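Local coordinates for protein xylulose kinase (Bifidobacterium adolescentis ATCC 15703, PDB 3I8B) that probably phosphorylates D-xylulose to D-xylulose 5-phosphate with ATP, as a magnesium-binding member of the FGGY carbohydrate kinase family, at residues A300-N305 against H323-A328; T307-G312 against R419-S424; K132-S137 against G201-D206; T426-I431 against L448-T453. All blocks are in the same frame, centred on the assembly; numbering follows the deposited sequence.

Interaction 1 of 4, residues A300-N305 against H323-A328; sequences AAISEN and HYLPLA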
loop_
_atom_site.group_PDB
_atom_site.type_symbol
_atom_site.label_atom_id
_atom_site.label_comp_id
_atom_site.label_asym_id
_atom_site.label_seq_id
_atom_site.Cartn_x
_atom_site.Cartn_y
_atom_site.Cartn_z
ATOM N N ALA A 300 -4.911 -4.681 5.893
ATOM C CA ALA A 300 -3.513 -4.543 6.261
ATOM C C ALA A 300 -3.366 -4.708 7.767
ATOM O O ALA A 300 -4.006 -3.997 8.549
ATOM C CB ALA A 300 -2.983 -3.190 5.818
ATOM N N ALA A 301 -2.542 -5.666 8.173
ATOM C CA ALA A 301 -2.314 -5.907 9.590
ATOM C C ALA A 301 -0.860 -5.620 9.911
ATOM O O ALA A 301 0.019 -5.761 9.053
ATOM C CB ALA A 301 -2.662 -7.358 9.956
ATOM N N ILE A 302 -0.608 -5.215 11.147
ATOM C CA ILE A 302 0.757 -5.059 11.609
ATOM C C ILE A 302 1.208 -6.333 12.300
ATOM O O ILE A 302 0.574 -6.796 13.252
ATOM C CB ILE A 302 0.886 -3.865 12.533
ATOM C CG1 ILE A 302 0.412 -2.624 11.781
ATOM C CG2 ILE A 302 2.337 -3.695 13.009
ATOM C CD1 ILE A 302 -0.212 -1.642 12.658
ATOM N N SER A 303 2.319 -6.874 11.805
ATOM C CA SER A 303 2.854 -8.161 12.226
ATOM C C SER A 303 4.230 -7.979 12.869
ATOM O O SER A 303 5.103 -7.296 12.325
ATOM C CB SER A 303 2.958 -9.089 11.007
ATOM O OG SER A 303 3.630 -10.296 11.317
ATOM N N GLU A 304 4.423 -8.595 14.032
ATOM C CA GLU A 304 5.708 -8.544 14.719
ATOM C C GLU A 304 6.832 -9.125 13.844
ATOM O O GLU A 304 7.923 -8.552 13.746
ATOM C CB GLU A 304 5.614 -9.294 16.059
ATOM C CG GLU A 304 6.899 -9.325 16.849
ATOM C CD GLU A 304 7.241 -7.973 17.450
ATOM O OE1 GLU A 304 6.346 -7.108 17.529
ATOM O OE2 GLU A 304 8.406 -7.772 17.842
ATOM N N ASN A 305 6.546 -10.257 13.199
ATOM C CA ASN A 305 7.545 -10.999 12.432
ATOM C C ASN A 305 7.238 -10.967 10.936
ATOM O O ASN A 305 6.109 -10.663 10.552
ATOM C CB ASN A 305 7.610 -12.444 12.930
ATOM C CG ASN A 305 8.017 -12.535 14.398
ATOM O OD1 ASN A 305 7.319 -13.139 15.211
ATOM N ND2 ASN A 305 9.138 -11.920 14.738
ATOM N N HIS A 323 8.466 -2.964 11.876
ATOM C CA HIS A 323 7.817 -4.267 11.836
ATOM C C HIS A 323 7.272 -4.634 10.457
ATOM O O HIS A 323 7.830 -4.232 9.436
ATOM C CB HIS A 323 6.733 -4.340 12.916
ATOM C CG HIS A 323 7.278 -4.166 14.296
ATOM N ND1 HIS A 323 7.214 -2.967 14.979
ATOM C CD2 HIS A 323 7.935 -5.026 15.111
ATOM C CE1 HIS A 323 7.785 -3.104 16.161
ATOM N NE2 HIS A 323 8.235 -4.344 16.264
ATOM N N TYR A 324 6.172 -5.381 10.428
ATOM C CA TYR A 324 5.699 -5.941 9.169
ATOM C C TYR A 324 4.238 -5.650 8.863
ATOM O O TYR A 324 3.415 -5.519 9.773
ATOM C CB TYR A 324 6.038 -7.434 9.101
ATOM C CG TYR A 324 7.534 -7.615 9.120
ATOM C CD1 TYR A 324 8.272 -7.582 7.936
ATOM C CD2 TYR A 324 8.221 -7.765 10.315
ATOM C CE1 TYR A 324 9.650 -7.704 7.946
ATOM C CE2 TYR A 324 9.612 -7.890 10.333
ATOM C CZ TYR A 324 10.316 -7.851 9.142
ATOM O OH TYR A 324 11.687 -7.980 9.136
ATOM N N LEU A 325 3.954 -5.532 7.566
ATOM C CA LEU A 325 2.640 -5.175 7.044
ATOM C C LEU A 325 2.129 -6.189 5.999
ATOM O O LEU A 325 2.148 -5.927 4.788
ATOM C CB LEU A 325 2.691 -3.772 6.424
ATOM C CG LEU A 325 1.344 -3.116 6.099
ATOM C CD1 LEU A 325 0.751 -2.549 7.369
ATOM C CD2 LEU A 325 1.514 -2.022 5.058
ATOM N N PRO A 326 1.695 -7.367 6.463
ATOM C CA PRO A 326 0.983 -8.272 5.549
ATOM C C PRO A 326 -0.215 -7.540 4.973
ATOM O O PRO A 326 -1.033 -7.019 5.726
ATOM C CB PRO A 326 0.508 -9.406 6.474
ATOM C CG PRO A 326 0.616 -8.822 7.886
ATOM C CD PRO A 326 1.859 -7.975 7.794
ATOM N N LEU A 327 -0.319 -7.503 3.649
ATOM C CA LEU A 327 -1.328 -6.687 2.998
ATOM C C LEU A 327 -2.133 -7.507 1.995
ATOM O O LEU A 327 -1.570 -8.085 1.066
ATOM C CB LEU A 327 -0.665 -5.517 2.283
ATOM C CG LEU A 327 -1.666 -4.494 1.756
ATOM C CD1 LEU A 327 -1.579 -3.227 2.580
ATOM C CD2 LEU A 327 -1.369 -4.202 0.292
ATOM N N ALA A 328 -3.447 -7.543 2.193
ATOM C CA ALA A 328 -4.333 -8.373 1.396
ATOM C C ALA A 328 -5.296 -7.530 0.581
ATOM O O ALA A 328 -6.239 -6.950 1.126
ATOM C CB ALA A 328 -5.106 -9.316 2.296
#
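Ser303 and Tyr324 face each other as an antiparallel hydrogen-bonded pair. Ser303 N donates to Tyr324 O at 2.7 Å, almost straight at 170°. Tyr324 N returns a more bent bond (135°) to Ser303 O at 2.9 Å. Further along, Ala301 N reaches Pro326 O at 3.2 Å, but proline has no N-H to answer. Its ring moves in instead, with CD 3.1 Å from Ala301 O, an oxygen that also receives the CA-H of Leu325. Pro326 CD also packs on Ser303 CB. On the other side of the ribbon the small Ala300 lets Leu327 CD1 come to 3.5 Å from its CB.

At the loop end, Tyr324 CG stands anti to its carbonyl carbon (chi1 -63°), and the CD2 side of the ring meets Glu304 O in the ring plane, 3.5 Å from CD2. Ser303 OG, anti to its own nitrogen, donates to Asn305 O at 2.6 Å and steadies this turn of chain. The Glu304 carboxylate passes the His323 ring without a hydrogen bond; ND1 of that ring pairs with Thr321.

Arg196 makes a cation-pi contact with Tyr324 and bonds His323 O. Ile418 of helix 396-420 packs on Ala301 and Pro326, while Leu325 rests on helix 274-281, its side chain about 5 Å from that of Gln74, a predicted substrate residue. The chemistry thus implies two antiparallel strands fastened by their backbones, in which a proline replaces one N-H with carbon contacts, and the carboxylate beside His323 may favour a protonated ring.

Interaction 2 of 4, residues T307-G312 against R419-S424; sequences TYDLTG and RSLGAS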
loop_
_atom_site.group_PDB
_atom_site.type_symbol
_atom_site.label_atom_id
_atom_site.label_comp_id
_atom_site.label_asym_id
_atom_site.label_seq_id
_atom_site.Cartn_x
_atom_site.Cartn_y
_atom_site.Cartn_z
ATOM N N THR A 307 6.128 -12.086 7.258
ATOM C CA THR A 307 4.996 -12.933 6.878
ATOM C C THR A 307 5.161 -13.425 5.441
ATOM O O THR A 307 5.566 -12.662 4.556
ATOM C CB THR A 307 3.647 -12.180 7.007
ATOM O OG1 THR A 307 3.695 -10.981 6.230
ATOM C CG2 THR A 307 3.362 -11.820 8.467
ATOM N N TYR A 308 4.842 -14.700 5.216
ATOM C CA TYR A 308 5.118 -15.349 3.935
ATOM C C TYR A 308 3.922 -16.154 3.414
ATOM O O TYR A 308 3.762 -17.318 3.753
ATOM C CB TYR A 308 6.341 -16.266 4.073
ATOM C CG TYR A 308 7.630 -15.541 4.383
ATOM C CD1 TYR A 308 8.337 -14.895 3.381
ATOM C CD2 TYR A 308 8.150 -15.515 5.676
ATOM C CE1 TYR A 308 9.509 -14.223 3.652
ATOM C CE2 TYR A 308 9.335 -14.848 5.959
ATOM C CZ TYR A 308 10.010 -14.207 4.939
ATOM O OH TYR A 308 11.184 -13.546 5.192
ATOM N N ASP A 309 3.082 -15.532 2.598
ATOM C CA ASP A 309 2.007 -16.258 1.931
ATOM C C ASP A 309 2.536 -16.921 0.648
ATOM O O ASP A 309 2.560 -16.297 -0.406
ATOM C CB ASP A 309 0.838 -15.322 1.617
ATOM C CG ASP A 309 -0.239 -15.993 0.773
ATOM O OD1 ASP A 309 -0.191 -17.237 0.620
ATOM O OD2 ASP A 309 -1.125 -15.272 0.262
ATOM N N LEU A 310 2.964 -18.180 0.753
ATOM C CA LEU A 310 3.591 -18.902 -0.361
ATOM C C LEU A 310 2.693 -18.960 -1.587
ATOM O O LEU A 310 3.131 -19.256 -2.704
ATOM C CB LEU A 310 3.986 -20.321 0.070
ATOM C CG LEU A 310 4.921 -20.374 1.278
ATOM C CD1 LEU A 310 5.371 -21.807 1.572
ATOM C CD2 LEU A 310 6.120 -19.446 1.070
ATOM N N THR A 311 1.429 -18.660 -1.350
ATOM C CA THR A 311 0.395 -18.592 -2.368
ATOM C C THR A 311 0.520 -17.350 -3.260
ATOM O O THR A 311 0.101 -17.358 -4.418
ATOM C CB THR A 311 -0.961 -18.573 -1.649
ATOM O OG1 THR A 311 -1.594 -19.850 -1.775
ATOM C CG2 THR A 311 -1.843 -17.474 -2.162
ATOM N N GLY A 312 1.080 -16.275 -2.708
ATOM C CA GLY A 312 1.274 -15.047 -3.457
ATOM C C GLY A 312 0.041 -14.162 -3.514
ATOM O O GLY A 312 -0.075 -13.309 -4.400
ATOM N N ARG A 419 -3.808 -14.289 9.616
ATOM C CA ARG A 419 -3.571 -15.074 10.822
ATOM C C ARG A 419 -2.782 -16.348 10.543
ATOM O O ARG A 419 -1.899 -16.723 11.317
ATOM C CB ARG A 419 -4.893 -15.425 11.514
ATOM C CG ARG A 419 -5.633 -14.249 12.087
ATOM C CD ARG A 419 -6.876 -14.707 12.840
ATOM N NE ARG A 419 -7.449 -13.642 13.651
ATOM C CZ ARG A 419 -8.685 -13.174 13.519
ATOM N NH1 ARG A 419 -9.502 -13.679 12.604
ATOM N NH2 ARG A 419 -9.107 -12.200 14.311
ATOM N N SER A 420 -3.087 -17.003 9.422
ATOM C CA SER A 420 -2.435 -18.256 9.060
ATOM C C SER A 420 -0.952 -18.057 8.744
ATOM O O SER A 420 -0.169 -19.009 8.795
ATOM C CB SER A 420 -3.145 -18.919 7.872
ATOM O OG SER A 420 -2.646 -18.419 6.641
ATOM N N LEU A 421 -0.569 -16.822 8.435
ATOM C CA LEU A 421 0.840 -16.485 8.209
ATOM C C LEU A 421 1.585 -16.231 9.528
ATOM O O LEU A 421 2.749 -15.830 9.529
ATOM C CB LEU A 421 0.965 -15.256 7.298
ATOM C CG LEU A 421 0.203 -15.307 5.973
ATOM C CD1 LEU A 421 0.394 -14.014 5.188
ATOM C CD2 LEU A 421 0.612 -16.520 5.131
ATOM N N GLY A 422 0.913 -16.469 10.651
ATOM C CA GLY A 422 1.522 -16.270 11.952
ATOM C C GLY A 422 1.311 -14.906 12.590
ATOM O O GLY A 422 1.823 -14.660 13.674
ATOM N N ALA A 423 0.562 -14.022 11.930
ATOM C CA ALA A 423 0.278 -12.688 12.474
ATOM C C ALA A 423 -1.052 -12.618 13.237
ATOM O O ALA A 423 -2.118 -12.644 12.629
ATOM C CB ALA A 423 0.286 -11.651 11.355
ATOM N N SER A 424 -0.990 -12.519 14.563
ATOM C CA SER A 424 -2.199 -12.345 15.368
ATOM C C SER A 424 -2.953 -11.094 14.942
ATOM O O SER A 424 -2.348 -10.076 14.609
ATOM C CB SER A 424 -1.860 -12.213 16.860
ATOM O OG SER A 424 -1.337 -13.418 17.394
HETATM O O HOH W 1 4.625 -16.356 7.576
#
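Leu421 turns its fork onto the backbone of residues 308 and 309, with CG anti to its own carbonyl carbon (chi1 -52°). Both methyls straddle Asp309 CB, CD1 at 3.8 Å, while CD2 also reaches the backbone, 3.5 Å from both Tyr308 O and Asp309 CA. A branched, purely apolar side chain suits this place because it can spread over the bending chain. At the base, Leu421 CB meets Thr307 CB, and the Thr307 methyl CG2 turns to Ala423 CB at 4.2 Å.

No direct hydrogen bond joins the segments. One water links them, accepting from Tyr308 N at 2.9 Å and donating to Leu421 O at 2.8 Å. Asp309 directs OD2 away to the backbone nitrogens of Ala313 and Val314, and starts a type I turn closed by Gly312 N on Asp309 O at 2.7 Å. Gly312 and Gly422 both have positive phi, which glycine adopts readily.

Leu421 lies just beyond helix 396-420, from which Leu417 touches Asp309 and Ile418 touches Ala423. Across the loop, Tyr308 and Leu310 rest on helix 122-134, and the chain runs on from the turn into strand 315-318.

Interaction 3 of 4, residues K132-S137 against G201-D206; sequences KAVGSS and GTIYYD
Asp206 OD1 takes a hydrogen bond from a water at 2.7 Å, and the same water donates to Lys132 O at 2.8 Å, joining a strand residue to the last turn of helix 122-134. By donating to both, the water probably eases the repulsion between the carboxylate and the Lys132 carbonyl. It does not bond Ala133 O, a second acceptor 3.2 Å from Asp206 OD1. OD2 is held separately by Ser209. A second water donates to Val134 O at 2.9 Å and to Tyr205 O, so Lys132 O and Val134 O, near the helix end, each take a hydrogen from a bridging water.

Apart from the waters the contact is largely apolar. Val134 and Ile203 meet at a slant, CG2 of the valine 3.7 Å from CB of the isoleucine, and Val134 CB lies 3.5 Å from Tyr205 O. Ile203 has left-handed backbone angles, uncommon for a beta-branched residue, with CG2 anti to its carbonyl carbon and 4.2 Å from Ser136 CB. Ser136 OG accepts from Gly316 N, whereas Ser136 O and Ile203 O are buried here without a partner in the model.

Thr202 OG1 receives Tyr204 N, and its CB sits over the centre of the Tyr204 ring. Gly135, with positive phi, carries the chain out of the helix. The arrangement is that of a water-bridged helix C-terminus packed on an ST turn, with Ile203 about 7 Å, side chain to side chain, from His75, a predicted substrate residue.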
loop_
_atom_site.group_PDB
_atom_site.type_symbol
_atom_site.label_atom_id
_atom_site.label_comp_id
_atom_site.label_asym_id
_atom_site.label_seq_id
_atom_site.Cartn_x
_atom_site.Cartn_y
_atom_site.Cartn_z
ATOM N N LYS A 132 9.498 -16.045 -0.669
ATOM C CA LYS A 132 10.644 -16.292 0.205
ATOM C C LYS A 132 11.804 -15.307 -0.023
ATOM O O LYS A 132 12.483 -14.921 0.924
ATOM C CB LYS A 132 11.126 -17.751 0.102
ATOM C CG LYS A 132 10.121 -18.778 0.636
ATOM C CD LYS A 132 10.629 -20.230 0.507
ATOM C CE LYS A 132 11.073 -20.527 -0.931
ATOM N NZ LYS A 132 10.993 -21.975 -1.409
ATOM N N ALA A 133 12.014 -14.891 -1.271
ATOM C CA ALA A 133 13.102 -13.972 -1.612
ATOM C C ALA A 133 12.889 -12.542 -1.083
ATOM O O ALA A 133 13.799 -11.946 -0.497
ATOM C CB ALA A 133 13.320 -13.948 -3.138
ATOM N N VAL A 134 11.693 -11.992 -1.297
ATOM C CA VAL A 134 11.443 -10.578 -0.987
ATOM C C VAL A 134 10.084 -10.294 -0.341
ATOM O O VAL A 134 9.739 -9.132 -0.114
ATOM C CB VAL A 134 11.546 -9.681 -2.248
ATOM C CG1 VAL A 134 12.946 -9.705 -2.830
ATOM C CG2 VAL A 134 10.505 -10.089 -3.275
ATOM N N GLY A 135 9.303 -11.339 -0.074
ATOM C CA GLY A 135 8.027 -11.186 0.613
ATOM C C GLY A 135 6.757 -11.236 -0.229
ATOM O O GLY A 135 5.668 -11.495 0.313
ATOM N N SER A 136 6.861 -10.968 -1.535
ATOM C CA SER A 136 5.670 -10.899 -2.378
ATOM C C SER A 136 5.864 -11.528 -3.755
ATOM O O SER A 136 6.957 -11.495 -4.337
ATOM C CB SER A 136 5.201 -9.445 -2.574
ATOM O OG SER A 136 5.148 -8.724 -1.353
ATOM N N SER A 137 4.780 -12.084 -4.280
ATOM C CA SER A 137 4.775 -12.623 -5.632
ATOM C C SER A 137 4.420 -11.532 -6.656
ATOM O O SER A 137 3.412 -10.826 -6.493
ATOM C CB SER A 137 3.801 -13.795 -5.714
ATOM O OG SER A 137 3.767 -14.315 -7.027
ATOM N N GLY A 201 8.128 -2.677 -1.281
ATOM C CA GLY A 201 7.186 -2.752 -2.380
ATOM C C GLY A 201 7.825 -2.799 -3.756
ATOM O O GLY A 201 7.115 -2.744 -4.750
ATOM N N THR A 202 9.154 -2.913 -3.817
ATOM C CA THR A 202 9.874 -2.952 -5.095
ATOM C C THR A 202 9.996 -4.362 -5.705
ATOM O O THR A 202 10.137 -4.507 -6.926
ATOM C CB THR A 202 11.300 -2.383 -4.946
ATOM O OG1 THR A 202 12.036 -3.171 -3.999
ATOM C CG2 THR A 202 11.250 -0.931 -4.472
ATOM N N ILE A 203 9.910 -5.374 -4.838
ATOM C CA ILE A 203 10.364 -6.759 -5.083
ATOM C C ILE A 203 11.812 -6.916 -5.589
ATOM O O ILE A 203 12.152 -7.909 -6.249
ATOM C CB ILE A 203 9.342 -7.649 -5.868
ATOM C CG1 ILE A 203 9.280 -7.283 -7.352
ATOM C CG2 ILE A 203 7.982 -7.615 -5.186
ATOM C CD1 ILE A 203 8.541 -8.337 -8.206
ATOM N N TYR A 204 12.652 -5.925 -5.268
ATOM C CA TYR A 204 14.110 -6.084 -5.299
ATOM C C TYR A 204 14.753 -5.681 -3.976
ATOM O O TYR A 204 15.948 -5.362 -3.912
ATOM C CB TYR A 204 14.784 -5.364 -6.475
ATOM C CG TYR A 204 14.398 -3.921 -6.714
ATOM C CD1 TYR A 204 14.857 -2.910 -5.876
ATOM C CD2 TYR A 204 13.629 -3.559 -7.823
ATOM C CE1 TYR A 204 14.533 -1.581 -6.099
ATOM C CE2 TYR A 204 13.301 -2.219 -8.064
ATOM C CZ TYR A 204 13.764 -1.234 -7.187
ATOM O OH TYR A 204 13.451 0.098 -7.395
ATOM N N TYR A 205 13.950 -5.718 -2.920
ATOM C CA TYR A 205 14.450 -5.463 -1.565
ATOM C C TYR A 205 13.880 -6.474 -0.580
ATOM O O TYR A 205 12.693 -6.796 -0.623
ATOM C CB TYR A 205 14.103 -4.043 -1.119
ATOM C CG TYR A 205 14.440 -3.739 0.327
ATOM C CD1 TYR A 205 15.739 -3.429 0.711
ATOM C CD2 TYR A 205 13.459 -3.772 1.310
ATOM C CE1 TYR A 205 16.053 -3.153 2.056
ATOM C CE2 TYR A 205 13.756 -3.499 2.639
ATOM C CZ TYR A 205 15.049 -3.190 3.010
ATOM O OH TYR A 205 15.329 -2.912 4.345
ATOM N N ASP A 206 14.728 -6.980 0.301
ATOM C CA ASP A 206 14.264 -7.894 1.337
ATOM C C ASP A 206 14.392 -7.293 2.738
ATOM O O ASP A 206 15.500 -7.150 3.268
ATOM C CB ASP A 206 15.008 -9.227 1.272
ATOM C CG ASP A 206 14.504 -10.216 2.315
ATOM O OD1 ASP A 206 13.299 -10.563 2.289
ATOM O OD2 ASP A 206 15.307 -10.632 3.166
HETATM O O HOH W 2 12.875 -13.126 3.050
HETATM O O HOH W 3 10.568 -7.105 1.793
#

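Interaction 4 of 4, residues T426-I431 against L448-T453; sequences TRILLI and LGMDVT
Leu430 and Val452 form the tight end of this contact: Leu430 CB is only 3.5 Å from Val452 CG1, closer than carbons usually pack. Val452 CG1 is anti to its own nitrogen (chi1 -177°), which brings it to the leucine. Beside them Thr453 bonds in both directions, its N donating to Ile428 O at 3.0 Å and its O accepting from Leu430 N at 2.8 Å, the latter nearly in line with the carbonyl (175°). Ile428 then extends CD1 to Leu448 CB at 3.9 Å and to Met450 CB; its long branch suits the reach from the strand to the end of helix 438-448.

Toward residue 426 strand 427-431 faces a loop, residues 449-451, and water takes over. Ile428 N does not reach Asp451 O directly; a water accepts from the nitrogen at 2.8 Å and donates to the oxygen at 2.7 Å. Another water links Arg427 NH1 with Thr453 OG1. Met450, present as selenomethionine, runs out extended, bringing CE to Thr426 CA at 3.8 Å. The Arg427 guanidinium has Leu429 CD1 over its centre and forms a salt bridge with Asp288.

Ile428 and Leu448 also pack on strand 288-293, and Thr453 touches strand 486-490. Gly449 turns the chain with positive phi after helix 438-448, completing a beta-alpha-beta crossover whose parallel strands, 427-431 and 452-455, are neighbours in the mixed sheet of the C-terminal FGGY domain, a member of the actin-like ATPase clan.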
loop_
_atom_site.group_PDB
_atom_site.type_symbol
_atom_site.label_atom_id
_atom_site.label_comp_id
_atom_site.label_asym_id
_atom_site.label_seq_id
_atom_site.Cartn_x
_atom_site.Cartn_y
_atom_site.Cartn_z
ATOM N N THR A 426 -5.964 -8.827 16.753
ATOM C CA THR A 426 -6.727 -8.708 17.997
ATOM C C THR A 426 -7.631 -7.471 18.058
ATOM O O THR A 426 -8.385 -7.285 19.010
ATOM C CB THR A 426 -5.792 -8.745 19.229
ATOM O OG1 THR A 426 -4.761 -7.756 19.091
ATOM C CG2 THR A 426 -5.155 -10.122 19.368
ATOM N N ARG A 427 -7.554 -6.634 17.035
ATOM C CA ARG A 427 -8.428 -5.477 16.921
ATOM C C ARG A 427 -8.580 -5.099 15.453
ATOM O O ARG A 427 -7.610 -5.151 14.691
ATOM C CB ARG A 427 -7.855 -4.296 17.709
ATOM C CG ARG A 427 -8.731 -3.051 17.721
ATOM C CD ARG A 427 -8.126 -1.997 18.648
ATOM N NE ARG A 427 -6.944 -1.379 18.055
ATOM C CZ ARG A 427 -6.837 -0.085 17.769
ATOM N NH1 ARG A 427 -7.834 0.746 18.057
ATOM N NH2 ARG A 427 -5.721 0.384 17.221
ATOM N N ILE A 428 -9.791 -4.710 15.071
ATOM C CA ILE A 428 -10.123 -4.383 13.682
ATOM C C ILE A 428 -10.548 -2.929 13.551
ATOM O O ILE A 428 -11.436 -2.477 14.272
ATOM C CB ILE A 428 -11.314 -5.224 13.180
ATOM C CG1 ILE A 428 -11.100 -6.707 13.472
ATOM C CG2 ILE A 428 -11.569 -4.980 11.683
ATOM C CD1 ILE A 428 -12.297 -7.571 13.091
ATOM N N LEU A 429 -9.925 -2.206 12.623
ATOM C CA LEU A 429 -10.359 -0.860 12.285
ATOM C C LEU A 429 -10.993 -0.908 10.904
ATOM O O LEU A 429 -10.478 -1.572 10.011
ATOM C CB LEU A 429 -9.183 0.121 12.280
ATOM C CG LEU A 429 -8.596 0.496 13.644
ATOM C CD1 LEU A 429 -8.000 -0.713 14.320
ATOM C CD2 LEU A 429 -7.562 1.606 13.502
ATOM N N LEU A 430 -12.112 -0.212 10.737
ATOM C CA LEU A 430 -12.815 -0.196 9.469
ATOM C C LEU A 430 -12.853 1.223 8.929
ATOM O O LEU A 430 -13.422 2.123 9.560
ATOM C CB LEU A 430 -14.235 -0.735 9.638
ATOM C CG LEU A 430 -15.124 -0.645 8.398
ATOM C CD1 LEU A 430 -14.593 -1.557 7.279
ATOM C CD2 LEU A 430 -16.574 -0.989 8.746
ATOM N N ILE A 431 -12.247 1.415 7.763
ATOM C CA ILE A 431 -12.163 2.728 7.137
ATOM C C ILE A 431 -12.599 2.660 5.685
ATOM O O ILE A 431 -13.007 1.604 5.194
ATOM C CB ILE A 431 -10.724 3.267 7.169
ATOM C CG1 ILE A 431 -9.773 2.241 6.539
ATOM C CG2 ILE A 431 -10.318 3.613 8.596
ATOM C CD1 ILE A 431 -8.299 2.632 6.589
ATOM N N LEU A 448 -17.253 -10.757 11.066
ATOM C CA LEU A 448 -15.799 -10.631 11.246
ATOM C C LEU A 448 -15.356 -11.315 12.538
ATOM O O LEU A 448 -14.226 -11.789 12.653
ATOM C CB LEU A 448 -15.345 -9.175 11.225
ATOM C CG LEU A 448 -15.560 -8.436 9.907
ATOM C CD1 LEU A 448 -14.972 -7.045 9.987
ATOM C CD2 LEU A 448 -14.940 -9.217 8.760
ATOM N N GLY A 449 -16.261 -11.368 13.505
ATOM C CA GLY A 449 -16.040 -12.138 14.718
ATOM C C GLY A 449 -15.482 -11.356 15.891
ATOM O O GLY A 449 -15.001 -11.959 16.844
HETATM N N MSE A 450 -15.553 -10.028 15.814
HETATM C CA MSE A 450 -15.026 -9.123 16.845
HETATM C C MSE A 450 -15.701 -7.768 16.758
HETATM O O MSE A 450 -16.390 -7.470 15.793
HETATM C CB MSE A 450 -13.539 -8.842 16.627
HETATM C CG MSE A 450 -12.599 -9.950 16.930
HETATM SE SE MSE A 450 -10.753 -9.308 16.693
HETATM C CE MSE A 450 -9.881 -10.856 17.503
ATOM N N ASP A 451 -15.438 -6.933 17.758
ATOM C CA ASP A 451 -15.726 -5.511 17.694
ATOM C C ASP A 451 -15.074 -4.910 16.455
ATOM O O ASP A 451 -13.984 -5.317 16.055
ATOM C CB ASP A 451 -15.159 -4.811 18.931
ATOM C CG ASP A 451 -15.981 -5.064 20.179
ATOM O OD1 ASP A 451 -16.909 -5.902 20.136
ATOM O OD2 ASP A 451 -15.701 -4.406 21.203
ATOM N N VAL A 452 -15.745 -3.938 15.854
ATOM C CA VAL A 452 -15.200 -3.231 14.711
ATOM C C VAL A 452 -15.181 -1.751 15.017
ATOM O O VAL A 452 -16.234 -1.107 15.109
ATOM C CB VAL A 452 -16.022 -3.478 13.429
ATOM C CG1 VAL A 452 -15.374 -2.771 12.234
ATOM C CG2 VAL A 452 -16.130 -4.961 13.168
ATOM N N THR A 453 -13.973 -1.224 15.203
ATOM C CA THR A 453 -13.777 0.189 15.463
ATOM C C THR A 453 -13.833 1.014 14.181
ATOM O O THR A 453 -13.235 0.650 13.160
ATOM C CB THR A 453 -12.428 0.433 16.178
ATOM O OG1 THR A 453 -12.470 -0.145 17.489
ATOM C CG2 THR A 453 -12.137 1.913 16.280
HETATM O O HOH W 4 -10.733 0.728 19.496
HETATM O O HOH W 5 -11.585 -4.939 17.164
#

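Interaction 3 comes first along the chain, bringing residues 201-206 back to the end of helix 122-134 in the N-terminal FGGY region. The other three lie in the C-terminal FGGY region. Interaction 1 closes a 17-residue excursion that contains strand 315-318, but 307-312 leaves from inside it to await 419-424, so interactions 1 and 2 cross; they touch through Pro326 on Thr307 and Ser303 on Ala423. Interaction 4 follows in series, closing around helix 438-448, and shares one mixed sheet with interaction 1. Arg419 against Met450 joins interactions 2 and 4. Gly312 packs on Ser137, and Leu310 on Lys132, so interaction 2 also links the two regions.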